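C381 turret protein (Sulfolobus turreted icosahedral virus, PDB 4IND) forms the turrets of an icosahedral archaeal virus, assembling as a pentamer of chains that each fold into three jelly-roll domains. Local coordinates at residues 80-85 against 143-148; 119-124 against 153-158; 14-19 against 71-76. All coordinates share one frame; numbering follows the deposited sequence.

Interaction 1 of 3, residues 80-85 against 143-148. With 2HP (dihydrogenphosphate ion), chain U.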
loop_
_atom_site.group_PDB
_atom_site.type_symbol
_atom_site.label_atom_id
_atom_site.label_comp_id
_atom_site.label_asym_id
_atom_site.label_seq_id
_atom_site.Cartn_x
_atom_site.Cartn_y
_atom_site.Cartn_z
ATOM N N TYR A 80 -15.098 -0.586 15.251
ATOM C CA TYR A 80 -16.322 -0.992 14.573
ATOM C C TYR A 80 -17.306 0.136 14.477
ATOM O O TYR A 80 -17.479 0.904 15.420
ATOM C CB TYR A 80 -17.018 -2.137 15.342
ATOM C CG TYR A 80 -16.290 -3.455 15.197
ATOM C CD1 TYR A 80 -16.634 -4.362 14.198
ATOM C CD2 TYR A 80 -15.262 -3.797 16.056
ATOM C CE1 TYR A 80 -15.957 -5.557 14.054
ATOM C CE2 TYR A 80 -14.579 -4.979 15.911
ATOM C CZ TYR A 80 -14.934 -5.864 14.917
ATOM O OH TYR A 80 -14.264 -7.065 14.777
ATOM N N LEU A 81 -17.960 0.209 13.323
ATOM C CA LEU A 81 -19.150 1.001 13.154
ATOM C C LEU A 81 -20.293 0.026 13.309
ATOM O O LEU A 81 -20.357 -0.993 12.605
ATOM C CB LEU A 81 -19.210 1.618 11.751
ATOM C CG LEU A 81 -20.575 2.272 11.487
ATOM C CD1 LEU A 81 -20.602 3.648 12.140
ATOM C CD2 LEU A 81 -20.911 2.345 9.988
ATOM N N ILE A 82 -21.198 0.338 14.227
ATOM C CA ILE A 82 -22.377 -0.495 14.448
ATOM C C ILE A 82 -23.583 0.215 13.840
ATOM O O ILE A 82 -23.772 1.424 14.042
ATOM C CB ILE A 82 -22.589 -0.718 15.936
ATOM C CG1 ILE A 82 -21.529 -1.699 16.454
ATOM C CG2 ILE A 82 -23.998 -1.227 16.226
ATOM C CD1 ILE A 82 -21.491 -1.819 17.947
ATOM N N ARG A 83 -24.377 -0.526 13.073
ATOM C CA ARG A 83 -25.658 -0.020 12.596
ATOM C C ARG A 83 -26.759 -0.936 13.109
ATOM O O ARG A 83 -26.709 -2.156 12.928
ATOM C CB ARG A 83 -25.673 0.088 11.072
ATOM C CG ARG A 83 -24.796 1.246 10.522
ATOM C CD ARG A 83 -24.591 1.116 9.035
ATOM N NE ARG A 83 -23.811 -0.074 8.714
ATOM C CZ ARG A 83 -23.818 -0.680 7.533
ATOM N NH1 ARG A 83 -24.567 -0.211 6.545
ATOM N NH2 ARG A 83 -23.076 -1.760 7.348
ATOM N N ILE A 84 -27.749 -0.346 13.764
ATOM C CA ILE A 84 -28.924 -1.112 14.184
ATOM C C ILE A 84 -30.145 -0.563 13.471
ATOM O O ILE A 84 -30.521 0.582 13.700
ATOM C CB ILE A 84 -29.167 -1.012 15.698
ATOM C CG1 ILE A 84 -27.852 -1.126 16.474
ATOM C CG2 ILE A 84 -30.152 -2.126 16.154
ATOM C CD1 ILE A 84 -28.016 -1.062 18.010
ATOM N N LYS A 85 -30.773 -1.363 12.610
ATOM C CA LYS A 85 -31.991 -0.904 11.940
ATOM C C LYS A 85 -33.152 -1.169 12.866
ATOM O O LYS A 85 -33.403 -2.317 13.265
ATOM C CB LYS A 85 -32.241 -1.622 10.605
ATOM C CG LYS A 85 -33.444 -1.019 9.859
ATOM C CD LYS A 85 -33.795 -1.775 8.553
ATOM C CE LYS A 85 -32.748 -1.544 7.478
ATOM N NZ LYS A 85 -32.676 -0.124 7.073
ATOM N N PHE A 143 -28.783 -5.968 12.805
ATOM C CA PHE A 143 -27.692 -5.518 13.653
ATOM C C PHE A 143 -26.421 -5.839 12.898
ATOM O O PHE A 143 -26.190 -7.000 12.544
ATOM C CB PHE A 143 -27.705 -6.237 14.998
ATOM C CG PHE A 143 -26.648 -5.739 15.969
ATOM C CD1 PHE A 143 -26.885 -4.640 16.780
ATOM C CD2 PHE A 143 -25.408 -6.377 16.039
ATOM C CE1 PHE A 143 -25.911 -4.187 17.667
ATOM C CE2 PHE A 143 -24.429 -5.946 16.916
ATOM C CZ PHE A 143 -24.677 -4.856 17.742
ATOM N N SER A 144 -25.608 -4.808 12.663
ATOM C CA SER A 144 -24.415 -4.891 11.814
ATOM C C SER A 144 -23.173 -4.374 12.543
ATOM O O SER A 144 -23.171 -3.287 13.109
ATOM C CB SER A 144 -24.622 -4.110 10.507
ATOM O OG SER A 144 -23.387 -3.934 9.797
ATOM N N LEU A 145 -22.111 -5.166 12.501
ATOM C CA LEU A 145 -20.804 -4.798 13.055
ATOM C C LEU A 145 -19.829 -4.801 11.906
ATOM O O LEU A 145 -19.600 -5.850 11.307
ATOM C CB LEU A 145 -20.335 -5.888 14.035
ATOM C CG LEU A 145 -20.871 -5.928 15.453
ATOM C CD1 LEU A 145 -20.718 -7.334 16.075
ATOM C CD2 LEU A 145 -20.104 -4.922 16.273
ATOM N N GLU A 146 -19.246 -3.657 11.567
ATOM C CA GLU A 146 -18.255 -3.663 10.483
ATOM C C GLU A 146 -17.068 -2.808 10.889
ATOM O O GLU A 146 -17.232 -1.775 11.522
ATOM C CB GLU A 146 -18.866 -3.174 9.148
ATOM C CG GLU A 146 -19.065 -1.665 9.070
ATOM C CD GLU A 146 -18.997 -1.105 7.633
ATOM O OE1 GLU A 146 -19.761 -1.574 6.749
ATOM O OE2 GLU A 146 -18.195 -0.167 7.402
ATOM N N ARG A 147 -15.869 -3.245 10.529
ATOM C CA ARG A 147 -14.676 -2.469 10.809
ATOM C C ARG A 147 -14.579 -1.325 9.790
ATOM O O ARG A 147 -14.723 -1.535 8.592
ATOM C CB ARG A 147 -13.436 -3.378 10.744
ATOM C CG ARG A 147 -13.438 -4.452 11.860
ATOM C CD ARG A 147 -12.136 -5.231 11.886
ATOM N NE ARG A 147 -11.018 -4.315 12.047
ATOM C CZ ARG A 147 -9.746 -4.673 11.995
ATOM N NH1 ARG A 147 -9.428 -5.943 11.789
ATOM N NH2 ARG A 147 -8.795 -3.754 12.138
ATOM N N VAL A 148 -14.356 -0.115 10.271
ATOM C CA VAL A 148 -14.213 1.040 9.361
ATOM C C VAL A 148 -12.738 1.257 9.036
ATOM O O VAL A 148 -11.877 0.761 9.732
ATOM C CB VAL A 148 -14.806 2.302 9.995
ATOM C CG1 VAL A 148 -16.274 2.101 10.273
ATOM C CG2 VAL A 148 -14.098 2.631 11.296
HETATM P P 2HP U . -10.434 -0.445 11.791
HETATM O O1 2HP U . -9.422 0.588 12.219
HETATM O O2 2HP U . -10.298 -1.444 12.898
HETATM O O3 2HP U . -10.003 -1.033 10.411
HETATM O O4 2HP U . -11.908 0.070 11.775
HETATM O O HOH W 1 -22.054 -1.416 10.493
#
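Two neighbouring antiparallel strands of the first jelly-roll domain's sheet, 78-88 and 138-147, make this contact. Two hydrogen-bonded pairs, Leu81 with Glu146 and Arg83 with Ser144, zip the backbones together; the shortest bond is Leu81 N to Glu146 O, 2.8 Å. On one face, Ile82, Ile84, Phe143 and Leu145 make an apolar layer. Ile82 and Leu145 lie side by side, CG1 of Ile82 3.5 Å from CD2 of Leu145, while the Phe143 ring, its CG anti to the backbone N (chi1 -176°), comes toward the neighbouring strand and meets CG2 of Ile82 and CG1 of Ile84. The other face is mostly polar, with Arg83, Ser144 and Glu146, but Leu81 CB there presses on CG1 of Val148. Arg83, bent at chi3 (-66°), brings NH2 to 3.4 Å from Glu146 OE1, an ion pair without a directed N-H, the oxygen standing off the guanidinium plane. A water in that plane takes the NE hydrogen of Arg83, donates to Leu81 O and bonds Ser144 OG. Stronger partners come from a neighbouring subunit: its Leu75 O accepts from Arg83 NH2, its Glu77 N donates to Glu146 OE1. Where strand 138-147 ends, beside the start of strand 78-88, Arg147 lays CG over one face of the Tyr80 ring in a CH-pi contact, 3.9 Å from the centroid. The Arg147 guanidinium grips O2 of a dihydrogenphosphate edge-on through NE and NH2, an ion also held by Leu79 N and Arg172. The pairing is that of a jelly-roll sheet, with a phosphate site at a strand end.

Interaction 2 of 3, residues 119-124 against 153-158. With 2HP (dihydrogenphosphate ion), chain Y.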
loop_
_atom_site.group_PDB
_atom_site.type_symbol
_atom_site.label_atom_id
_atom_site.label_comp_id
_atom_site.label_asym_id
_atom_site.label_seq_id
_atom_site.Cartn_x
_atom_site.Cartn_y
_atom_site.Cartn_z
ATOM N N TYR A 119 -26.686 4.533 14.745
ATOM C CA TYR A 119 -25.260 4.349 14.474
ATOM C C TYR A 119 -24.529 4.323 15.794
ATOM O O TYR A 119 -24.848 5.094 16.703
ATOM C CB TYR A 119 -24.700 5.507 13.623
ATOM C CG TYR A 119 -25.350 5.628 12.277
ATOM C CD1 TYR A 119 -24.748 5.110 11.131
ATOM C CD2 TYR A 119 -26.571 6.255 12.146
ATOM C CE1 TYR A 119 -25.362 5.227 9.882
ATOM C CE2 TYR A 119 -27.177 6.376 10.918
ATOM C CZ TYR A 119 -26.580 5.853 9.793
ATOM O OH TYR A 119 -27.234 5.988 8.578
ATOM N N ASP A 120 -23.521 3.466 15.902
ATOM C CA ASP A 120 -22.734 3.435 17.123
ATOM C C ASP A 120 -21.291 3.115 16.794
ATOM O O ASP A 120 -20.963 2.674 15.677
ATOM C CB ASP A 120 -23.307 2.399 18.097
ATOM C CG ASP A 120 -23.145 2.811 19.545
ATOM O OD1 ASP A 120 -22.217 3.598 19.834
ATOM O OD2 ASP A 120 -23.954 2.371 20.409
ATOM N N ILE A 121 -20.417 3.350 17.760
ATOM C CA ILE A 121 -18.995 3.147 17.525
ATOM C C ILE A 121 -18.463 2.293 18.664
ATOM O O ILE A 121 -18.809 2.514 19.832
ATOM C CB ILE A 121 -18.260 4.474 17.455
ATOM C CG1 ILE A 121 -18.787 5.291 16.268
ATOM C CG2 ILE A 121 -16.749 4.234 17.342
ATOM C CD1 ILE A 121 -18.313 6.734 16.247
ATOM N N PHE A 122 -17.635 1.306 18.334
ATOM C CA PHE A 122 -17.169 0.358 19.350
ATOM C C PHE A 122 -15.741 -0.027 19.066
ATOM O O PHE A 122 -15.446 -0.595 18.017
ATOM C CB PHE A 122 -18.076 -0.877 19.367
ATOM C CG PHE A 122 -17.607 -1.989 20.301
ATOM C CD1 PHE A 122 -17.300 -1.729 21.630
ATOM C CD2 PHE A 122 -17.538 -3.285 19.851
ATOM C CE1 PHE A 122 -16.890 -2.756 22.493
ATOM C CE2 PHE A 122 -17.129 -4.328 20.695
ATOM C CZ PHE A 122 -16.814 -4.057 22.022
ATOM N N THR A 123 -14.843 0.283 20.000
ATOM C CA THR A 123 -13.453 -0.129 19.849
ATOM C C THR A 123 -13.253 -1.457 20.540
ATOM O O THR A 123 -13.319 -1.533 21.757
ATOM C CB THR A 123 -12.490 0.897 20.471
ATOM O OG1 THR A 123 -12.688 2.161 19.826
ATOM C CG2 THR A 123 -11.032 0.458 20.271
ATOM N N LYS A 124 -13.000 -2.510 19.768
ATOM C CA LYS A 124 -12.656 -3.792 20.376
ATOM C C LYS A 124 -11.155 -3.852 20.655
ATOM O O LYS A 124 -10.349 -4.257 19.810
ATOM C CB LYS A 124 -13.124 -4.976 19.513
ATOM C CG LYS A 124 -12.880 -6.334 20.178
ATOM C CD LYS A 124 -13.804 -6.457 21.403
ATOM C CE LYS A 124 -13.378 -7.591 22.326
ATOM N NZ LYS A 124 -14.249 -7.623 23.554
ATOM N N ASN A 153 -13.307 2.712 3.797
ATOM C CA ASN A 153 -14.506 3.262 4.424
ATOM C C ASN A 153 -14.190 4.306 5.476
ATOM O O ASN A 153 -13.064 4.416 5.939
ATOM C CB ASN A 153 -15.398 2.159 4.989
ATOM C CG ASN A 153 -16.154 1.433 3.898
ATOM O OD1 ASN A 153 -16.376 1.986 2.813
ATOM N ND2 ASN A 153 -16.539 0.191 4.163
ATOM N N ARG A 154 -15.198 5.083 5.835
ATOM C CA ARG A 154 -15.046 6.113 6.833
ATOM C C ARG A 154 -16.205 6.001 7.787
ATOM O O ARG A 154 -17.205 5.339 7.491
ATOM C CB ARG A 154 -15.105 7.495 6.170
ATOM C CG ARG A 154 -16.348 7.679 5.302
ATOM C CD ARG A 154 -16.491 9.126 4.815
ATOM N NE ARG A 154 -17.601 9.260 3.866
ATOM C CZ ARG A 154 -17.884 10.386 3.213
ATOM N NH1 ARG A 154 -17.136 11.451 3.407
ATOM N NH2 ARG A 154 -18.910 10.449 2.380
ATOM N N ILE A 155 -16.073 6.644 8.931
ATOM C CA ILE A 155 -17.216 6.859 9.806
ATOM C C ILE A 155 -17.998 8.014 9.192
ATOM O O ILE A 155 -17.428 9.067 8.902
ATOM C CB ILE A 155 -16.756 7.252 11.214
ATOM C CG1 ILE A 155 -16.048 6.063 11.884
ATOM C CG2 ILE A 155 -17.945 7.695 12.081
ATOM C CD1 ILE A 155 -15.414 6.436 13.216
ATOM N N ASN A 156 -19.291 7.799 8.953
ATOM C CA ASN A 156 -20.153 8.856 8.402
ATOM C C ASN A 156 -21.547 8.776 9.056
ATOM O O ASN A 156 -22.462 8.177 8.526
ATOM C CB ASN A 156 -20.236 8.751 6.887
ATOM C CG ASN A 156 -20.974 9.930 6.259
ATOM O OD1 ASN A 156 -21.354 10.864 6.961
ATOM N ND2 ASN A 156 -21.182 9.886 4.939
ATOM N N ILE A 157 -21.669 9.374 10.232
ATOM C CA ILE A 157 -22.950 9.422 10.952
ATOM C C ILE A 157 -23.651 10.743 10.649
ATOM O O ILE A 157 -23.040 11.796 10.782
ATOM C CB ILE A 157 -22.712 9.334 12.453
ATOM C CG1 ILE A 157 -22.030 7.997 12.796
ATOM C CG2 ILE A 157 -24.028 9.471 13.239
ATOM C CD1 ILE A 157 -21.536 7.942 14.241
ATOM N N PRO A 158 -24.937 10.682 10.234
ATOM C CA PRO A 158 -25.672 11.900 9.856
ATOM C C PRO A 158 -25.950 12.787 11.065
ATOM O O PRO A 158 -25.636 12.391 12.192
ATOM C CB PRO A 158 -26.965 11.362 9.232
ATOM C CG PRO A 158 -27.122 9.975 9.783
ATOM C CD PRO A 158 -25.722 9.458 9.991
HETATM P P 2HP Y . -18.668 14.854 2.168
HETATM O O1 2HP Y . -18.151 16.185 1.542
HETATM O O2 2HP Y . -17.765 13.709 1.828
HETATM O O3 2HP Y . -19.955 14.436 1.545
HETATM O O4 2HP Y . -18.793 15.035 3.706
#
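Tyr119, Ile157 and Ile121 carry most of this contact, which no direct hydrogen bond crosses: the strand segments run roughly antiparallel (145°) with their axes 8.4 Å apart, and side chains fill the gap. Tyr119 gives up the most surface. Its chi1 of -61° sets CG beside the backbone N and the ring out toward Pro158; the two meet tip to tip, CD of Pro158 lying over one ring face, offset toward the rim. This is a CH-pi contact, 3.9 Å from CD of Pro158 to the centroid of the Tyr119 ring, with CE2 of Tyr119 the atom nearest that methylene. Ile157 slides past Tyr119 in the opposite direction, so that its CG1 comes to 3.7 Å from CB of Tyr119. The far end of Ile157 crosses Ile121 obliquely, the two CD1 methyls 4.0 Å apart. Ile155 adds its own CD1, 4.2 Å from CD1 of Ile121, so the tip of Ile121 meets two isoleucines of the partner strand.

Beside this apolar seam Arg154 turns to other partners. NH1 donates almost straight (172°) to O2 of a dihydrogenphosphate and also pairs with Glu260, while NE and NH2 make salt bridges with Glu125 and Asp238 of a neighbouring subunit; Lys181 of the same chain and Glu237 N of the neighbouring subunit also hold the ion. Asn156 bonds Gln126 of the same neighbour. The seam joins the first two domains. Strand 114-124 is bonded on one side to strand 78-88, strand 155-163 to strand 253-262, and Ile121 also touches Leu257 and Ile169 of the second domain.

Interaction 3 of 3, residues 14-19 against 71-76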
loop_
_atom_site.group_PDB
_atom_site.type_symbol
_atom_site.label_atom_id
_atom_site.label_comp_id
_atom_site.label_asym_id
_atom_site.label_seq_id
_atom_site.Cartn_x
_atom_site.Cartn_y
_atom_site.Cartn_z
ATOM N N ALA A 14 -24.249 -18.903 22.360
ATOM C CA ALA A 14 -24.054 -18.994 20.923
ATOM C C ALA A 14 -22.971 -18.030 20.457
ATOM O O ALA A 14 -22.795 -16.953 21.026
ATOM C CB ALA A 14 -25.374 -18.722 20.173
ATOM N N LYS A 15 -22.235 -18.446 19.431
ATOM C CA LYS A 15 -21.210 -17.620 18.811
ATOM C C LYS A 15 -21.820 -16.312 18.268
ATOM O O LYS A 15 -22.931 -16.307 17.712
ATOM C CB LYS A 15 -20.537 -18.434 17.702
ATOM C CG LYS A 15 -19.368 -17.775 17.022
ATOM C CD LYS A 15 -18.621 -18.762 16.112
ATOM C CE LYS A 15 -18.224 -20.033 16.868
ATOM N NZ LYS A 15 -17.108 -20.813 16.200
ATOM N N VAL A 16 -21.106 -15.196 18.420
ATOM C CA VAL A 16 -21.627 -13.897 17.938
ATOM C C VAL A 16 -21.395 -13.830 16.436
ATOM O O VAL A 16 -20.432 -14.398 15.943
ATOM C CB VAL A 16 -20.945 -12.687 18.651
ATOM C CG1 VAL A 16 -21.284 -11.364 17.959
ATOM C CG2 VAL A 16 -21.370 -12.637 20.105
ATOM N N LYS A 17 -22.288 -13.159 15.717
ATOM C CA LYS A 17 -22.171 -12.964 14.284
ATOM C C LYS A 17 -21.850 -11.491 14.055
ATOM O O LYS A 17 -22.147 -10.665 14.914
ATOM C CB LYS A 17 -23.513 -13.261 13.601
ATOM C CG LYS A 17 -24.076 -14.660 13.816
ATOM C CD LYS A 17 -25.356 -14.826 12.978
ATOM C CE LYS A 17 -26.011 -16.185 13.196
ATOM N NZ LYS A 17 -25.188 -17.323 12.714
ATOM N N TYR A 18 -21.282 -11.166 12.899
ATOM C CA TYR A 18 -21.015 -9.757 12.553
ATOM C C TYR A 18 -22.174 -9.089 11.836
ATOM O O TYR A 18 -22.166 -7.880 11.605
ATOM C CB TYR A 18 -19.727 -9.629 11.759
ATOM C CG TYR A 18 -18.506 -10.002 12.579
ATOM C CD1 TYR A 18 -17.801 -9.041 13.282
ATOM C CD2 TYR A 18 -18.078 -11.321 12.676
ATOM C CE1 TYR A 18 -16.685 -9.369 14.036
ATOM C CE2 TYR A 18 -16.974 -11.661 13.433
ATOM C CZ TYR A 18 -16.280 -10.680 14.112
ATOM O OH TYR A 18 -15.180 -11.004 14.859
ATOM N N TYR A 19 -23.173 -9.875 11.479
ATOM C CA TYR A 19 -24.373 -9.348 10.874
ATOM C C TYR A 19 -25.564 -10.234 11.222
ATOM O O TYR A 19 -25.467 -11.464 11.141
ATOM C CB TYR A 19 -24.234 -9.261 9.363
ATOM C CG TYR A 19 -25.543 -8.807 8.757
ATOM C CD1 TYR A 19 -25.901 -7.463 8.767
ATOM C CD2 TYR A 19 -26.425 -9.711 8.188
ATOM C CE1 TYR A 19 -27.108 -7.033 8.215
ATOM C CE2 TYR A 19 -27.635 -9.293 7.641
ATOM C CZ TYR A 19 -27.968 -7.954 7.654
ATOM O OH TYR A 19 -29.180 -7.530 7.132
ATOM N N ILE A 71 -22.183 -7.050 24.242
ATOM C CA ILE A 71 -21.224 -7.916 23.564
ATOM C C ILE A 71 -19.856 -7.912 24.237
ATOM O O ILE A 71 -19.102 -6.957 24.092
ATOM C CB ILE A 71 -21.044 -7.490 22.089
ATOM C CG1 ILE A 71 -22.409 -7.263 21.432
ATOM C CG2 ILE A 71 -20.265 -8.549 21.315
ATOM C CD1 ILE A 71 -22.338 -6.645 20.010
ATOM N N ASP A 72 -19.517 -8.976 24.963
ATOM C CA ASP A 72 -18.167 -9.049 25.525
ATOM C C ASP A 72 -17.314 -10.110 24.826
ATOM O O ASP A 72 -16.183 -10.374 25.225
ATOM C CB ASP A 72 -18.182 -9.247 27.043
ATOM C CG ASP A 72 -18.411 -10.693 27.442
ATOM O OD1 ASP A 72 -17.903 -11.131 28.507
ATOM O OD2 ASP A 72 -19.095 -11.405 26.673
ATOM N N ASP A 73 -17.857 -10.692 23.760
ATOM C CA ASP A 73 -17.186 -11.775 23.046
ATOM C C ASP A 73 -15.914 -11.299 22.367
ATOM O O ASP A 73 -15.777 -10.121 22.067
ATOM C CB ASP A 73 -18.129 -12.330 21.971
ATOM C CG ASP A 73 -19.391 -12.910 22.550
ATOM O OD1 ASP A 73 -20.231 -12.130 23.080
ATOM O OD2 ASP A 73 -19.549 -14.145 22.451
ATOM N N GLU A 74 -14.994 -12.228 22.122
ATOM C CA GLU A 74 -13.710 -11.896 21.512
ATOM C C GLU A 74 -13.813 -11.641 20.004
ATOM O O GLU A 74 -13.229 -12.385 19.214
ATOM C CB GLU A 74 -12.696 -13.024 21.731
ATOM C CG GLU A 74 -12.533 -13.460 23.160
ATOM C CD GLU A 74 -12.137 -12.326 24.077
ATOM O OE1 GLU A 74 -12.306 -12.488 25.303
ATOM O OE2 GLU A 74 -11.659 -11.278 23.577
ATOM N N LEU A 75 -14.558 -10.619 19.612
ATOM C CA LEU A 75 -14.574 -10.160 18.222
ATOM C C LEU A 75 -13.154 -9.872 17.780
ATOM O O LEU A 75 -12.266 -9.603 18.605
ATOM C CB LEU A 75 -15.374 -8.867 18.074
ATOM C CG LEU A 75 -16.794 -8.894 18.608
ATOM C CD1 LEU A 75 -17.454 -7.578 18.260
ATOM C CD2 LEU A 75 -17.523 -10.041 17.990
ATOM N N GLN A 76 -12.929 -9.925 16.474
ATOM C CA GLN A 76 -11.649 -9.485 15.927
ATOM C C GLN A 76 -11.405 -8.067 16.420
ATOM O O GLN A 76 -12.314 -7.230 16.407
ATOM C CB GLN A 76 -11.703 -9.517 14.404
ATOM C CG GLN A 76 -10.368 -9.143 13.757
ATOM C CD GLN A 76 -10.385 -9.332 12.257
ATOM O OE1 GLN A 76 -10.832 -8.457 11.515
ATOM N NE2 GLN A 76 -9.903 -10.484 11.798
HETATM O O HOH W 2 -18.774 -15.237 19.928
#
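Val16, with the most surface buried by this loop-to-loop contact, is its tightly packed point, and Tyr18 marks its exposed margin. Val16 points toward 71-76 with its two methyls divided: CG1, anti to the backbone N (chi1 169°), lies 4.0 Å from CD2 of Leu75, while CG2 lies beside the Asp73 side chain and, more loosely, CG2 of Ile71. Leu75 crosses Val16 at about a right angle, and the same CD2 also meets CE1 of Tyr18, 4.1 Å away. One water links the Val16 backbone to the Asp73 carboxylate, accepting from Val16 N (2.8 Å) and donating to Asp73 OD2 (2.9 Å). That carboxylate has a stronger partner in Lys21 of a neighbouring subunit.

On the more open side the Tyr18 ring slides along Leu75 and presents its hydroxyl to the loop backbone. Gln76 N donates to Tyr18 OH at 3.0 Å, almost straight (173°) and close to the ring plane. The side chain of Gln76 extends elsewhere, to Arg147. A phenol thus satisfies a backbone N-H where neither segment forms a strand with the other: the loops are joined by a small apolar cluster, one direct hydrogen bond and one water bridge, with the aspartate's charge probably balanced from the neighbouring subunit.

In the fold
Along the chain, interaction 3 closes before the other two open, and interactions 1 and 2 interleave, strand 138-147 being followed by 155-163. The centres of interactions 1 and 2 lie about 7 Å apart; both reach the first-domain sheet, in which 78-88 and 114-124 are neighbours, whereas 155-158 belongs to a sheet of the second domain. Interaction 3 sits about 12 Å from interaction 1 and 17 Å from interaction 2, centre to centre, at loops of the first domain, with Tyr18 O probably accepting from Leu145 N. Together they run from loops through a sheet to the junction with the second domain, and all three reach neighbouring subunits, consistent with a turret pentamer.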